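Local coordinates for protein molybdopterin adenylyltransferase (Helicobacter pylori, PDB 4XCW) that probably catalyses the adenylylation of molybdopterin, a step in the biosynthesis of the molybdenum cofactor, at residues 84-87 / 88-92. Numbering follows the deposited sequence.
Sequences DITP and EATKK
A chi1 of -56° puts Thr-90 OG1 anti to its carbonyl carbon and beside its own backbone N, 2.7 Å from Thr-86 O one turn earlier. Glu-88 leaves the backbone with CG likewise anti to the carbonyl carbon, then bends at chi2 (95°), so that the carboxylate folds over the beginning of the helix instead of running out from it. Its OE1 ends 3.5 Å from Ile-85 CA and 3.8 Å from Pro-87 CD, with the proline ring lying across the glutamate chain.

Residues 86-92 make up nearly all of the two-turn helix 86-93, with Ile-85 at the N-cap position. Ala-89 N bonds to Ile-85 O at 3.1 Å, and Lys-91 N to Pro-87 O at 2.9 Å. Between them Thr-86 O is gripped twice: Thr-90 N reaches it at 2.9 Å, tilted from the carbonyl plane, while the hydroxyl donates from the opposite face, 39° out of that plane. Pro-87 suits the first turn, since its nitrogen has no hydrogen to offer and none is needed so early in a helix.

Around the helix, Asn-133 on strand 129-134 bonds to Thr-90 OG1. Thr-86 OG1 bonds to Gly-76 O, tying the helix to the glycine-rich loop that follows strand 71-75 in the probable molybdopterin-binding domain. Ile-85, Thr-86 and Ala-89 rest on Ile-56 of helix 53-66. Glu-88 OE1 forms a salt bridge with Arg-120.

The buried Thr-90 hydroxyl thus links the helix to the central sheet as well as to its own first turn, and the folded Glu-88 places a negative charge near the helix N-terminus, where the helix dipole and Arg-120 would both be expected to stabilise its ionised form.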
ATOM      1  N   ASP B  84      15.941   3.896 -11.010  1.00 29.38           N
ATOM      2  CA  ASP B  84      14.548   4.336 -10.931  1.00 26.00           C
ATOM      3  C   ASP B  84      14.276   4.984  -9.571  1.00 29.81           C
ATOM      4  O   ASP B  84      13.739   4.347  -8.661  1.00 30.10           O
ATOM      5  CB  ASP B  84      13.584   3.165 -11.160  1.00 24.38           C
ATOM      6  CG  ASP B  84      13.629   2.635 -12.577  1.00 29.88           C
ATOM      7  OD1 ASP B  84      14.357   3.201 -13.412  1.00 34.46           O
ATOM      8  OD2 ASP B  84      12.917   1.651 -12.865  1.00 38.07           O
ATOM      9  N   ILE B  85      14.656   6.250  -9.429  1.00 29.31           N
ATOM     10  CA  ILE B  85      14.624   6.893  -8.119  1.00 27.24           C
ATOM     11  C   ILE B  85      13.582   8.004  -8.012  1.00 26.69           C
ATOM     12  O   ILE B  85      13.576   8.775  -7.054  1.00 26.98           O
ATOM     13  CB  ILE B  85      16.021   7.453  -7.766  1.00 31.36           C
ATOM     14  CG1 ILE B  85      16.613   8.210  -8.953  1.00 35.67           C
ATOM     15  CG2 ILE B  85      16.957   6.317  -7.402  1.00 33.54           C
ATOM     16  CD1 ILE B  85      16.164   9.629  -9.071  1.00 38.50           C
ATOM     17  N   THR B  86      12.690   8.078  -8.992  1.00 23.11           N
ATOM     18  CA  THR B  86      11.650   9.104  -8.988  1.00 20.31           C
ATOM     19  C   THR B  86      10.667   8.990  -7.802  1.00 22.73           C
ATOM     20  O   THR B  86      10.350  10.008  -7.185  1.00 23.31           O
ATOM     21  CB  THR B  86      10.873   9.092 -10.327  1.00 23.47           C
ATOM     22  OG1 THR B  86      11.799   9.321 -11.399  1.00 26.82           O
ATOM     23  CG2 THR B  86       9.809  10.186 -10.342  1.00 22.17           C
ATOM     24  N   PRO B  87      10.194   7.769  -7.460  1.00 25.87           N
ATOM     25  CA  PRO B  87       9.316   7.713  -6.285  1.00 24.67           C
ATOM     26  C   PRO B  87      10.021   8.121  -4.986  1.00 24.28           C
ATOM     27  O   PRO B  87       9.401   8.776  -4.161  1.00 27.36           O
ATOM     28  CB  PRO B  87       8.885   6.235  -6.229  1.00 25.31           C
ATOM     29  CG  PRO B  87       9.052   5.734  -7.638  1.00 22.83           C
ATOM     30  CD  PRO B  87      10.260   6.465  -8.153  1.00 22.91           C
ATOM     31  N   GLU B  88      11.282   7.731  -4.804  1.00 24.78           N
ATOM     32  CA  GLU B  88      12.039   8.156  -3.622  1.00 27.07           C
ATOM     33  C   GLU B  88      12.136   9.677  -3.506  1.00 27.15           C
ATOM     34  O   GLU B  88      11.998  10.240  -2.417  1.00 26.47           O
ATOM     35  CB  GLU B  88      13.452   7.580  -3.640  1.00 34.13           C
ATOM     36  CG  GLU B  88      13.533   6.124  -3.257  1.00 47.47           C
ATOM     37  CD  GLU B  88      13.512   5.191  -4.454  1.00 52.67           C
ATOM     38  OE1 GLU B  88      12.835   5.499  -5.464  1.00 46.12           O
ATOM     39  OE2 GLU B  88      14.183   4.140  -4.379  1.00 58.75           O
ATOM     40  N   ALA B  89      12.416  10.331  -4.628  1.00 28.65           N
ATOM     41  CA  ALA B  89      12.523  11.782  -4.648  1.00 25.51           C
ATOM     42  C   ALA B  89      11.170  12.402  -4.338  1.00 22.51           C
ATOM     43  O   ALA B  89      11.081  13.393  -3.628  1.00 25.37           O
ATOM     44  CB  ALA B  89      13.042  12.262  -5.989  1.00 31.58           C
ATOM     45  N   THR B  90      10.113  11.797  -4.866  1.00 19.74           N
ATOM     46  CA  THR B  90       8.761  12.286  -4.639  1.00 19.75           C
ATOM     47  C   THR B  90       8.397  12.195  -3.160  1.00 23.34           C
ATOM     48  O   THR B  90       7.855  13.141  -2.586  1.00 22.80           O
ATOM     49  CB  THR B  90       7.751  11.493  -5.495  1.00 21.71           C
ATOM     50  OG1 THR B  90       8.149  11.587  -6.868  1.00 24.60           O
ATOM     51  CG2 THR B  90       6.336  12.049  -5.337  1.00 21.57           C
ATOM     52  N   LYS B  91       8.727  11.070  -2.537  1.00 25.17           N
ATOM     53  CA  LYS B  91       8.420  10.877  -1.120  1.00 23.74           C
ATOM     54  C   LYS B  91       9.182  11.862  -0.249  1.00 27.26           C
ATOM     55  O   LYS B  91       8.685  12.333   0.786  1.00 25.99           O
ATOM     56  CB  LYS B  91       8.741   9.439  -0.698  1.00 31.99           C
ATOM     57  CG  LYS B  91       8.346   9.123   0.736  1.00 42.83           C
ATOM     58  CD  LYS B  91       9.020   7.854   1.240  1.00 49.83           C
ATOM     59  CE  LYS B  91       8.673   6.651   0.370  1.00 54.06           C
ATOM     60  NZ  LYS B  91       9.294   5.398   0.890  1.00 60.61           N
ATOM     61  N   LYS B  92      10.399  12.187  -0.670  1.00 24.35           N
ATOM     62  CA  LYS B  92      11.249  13.075   0.110  1.00 28.85           C
ATOM     63  C   LYS B  92      10.683  14.504   0.155  1.00 30.96           C
ATOM     64  O   LYS B  92      10.768  15.185   1.182  1.00 32.08           O
ATOM     65  CB  LYS B  92      12.673  13.069  -0.463  1.00 32.03           C
ATOM     66  CG  LYS B  92      13.636  14.018   0.235  1.00 46.90           C
ATOM     67  CD  LYS B  92      13.695  13.753   1.731  1.00 54.29           C
ATOM     68  CE  LYS B  92      14.441  14.861   2.457  1.00 62.43           C
ATOM     69  NZ  LYS B  92      14.297  14.754   3.936  1.00 66.61           N
TER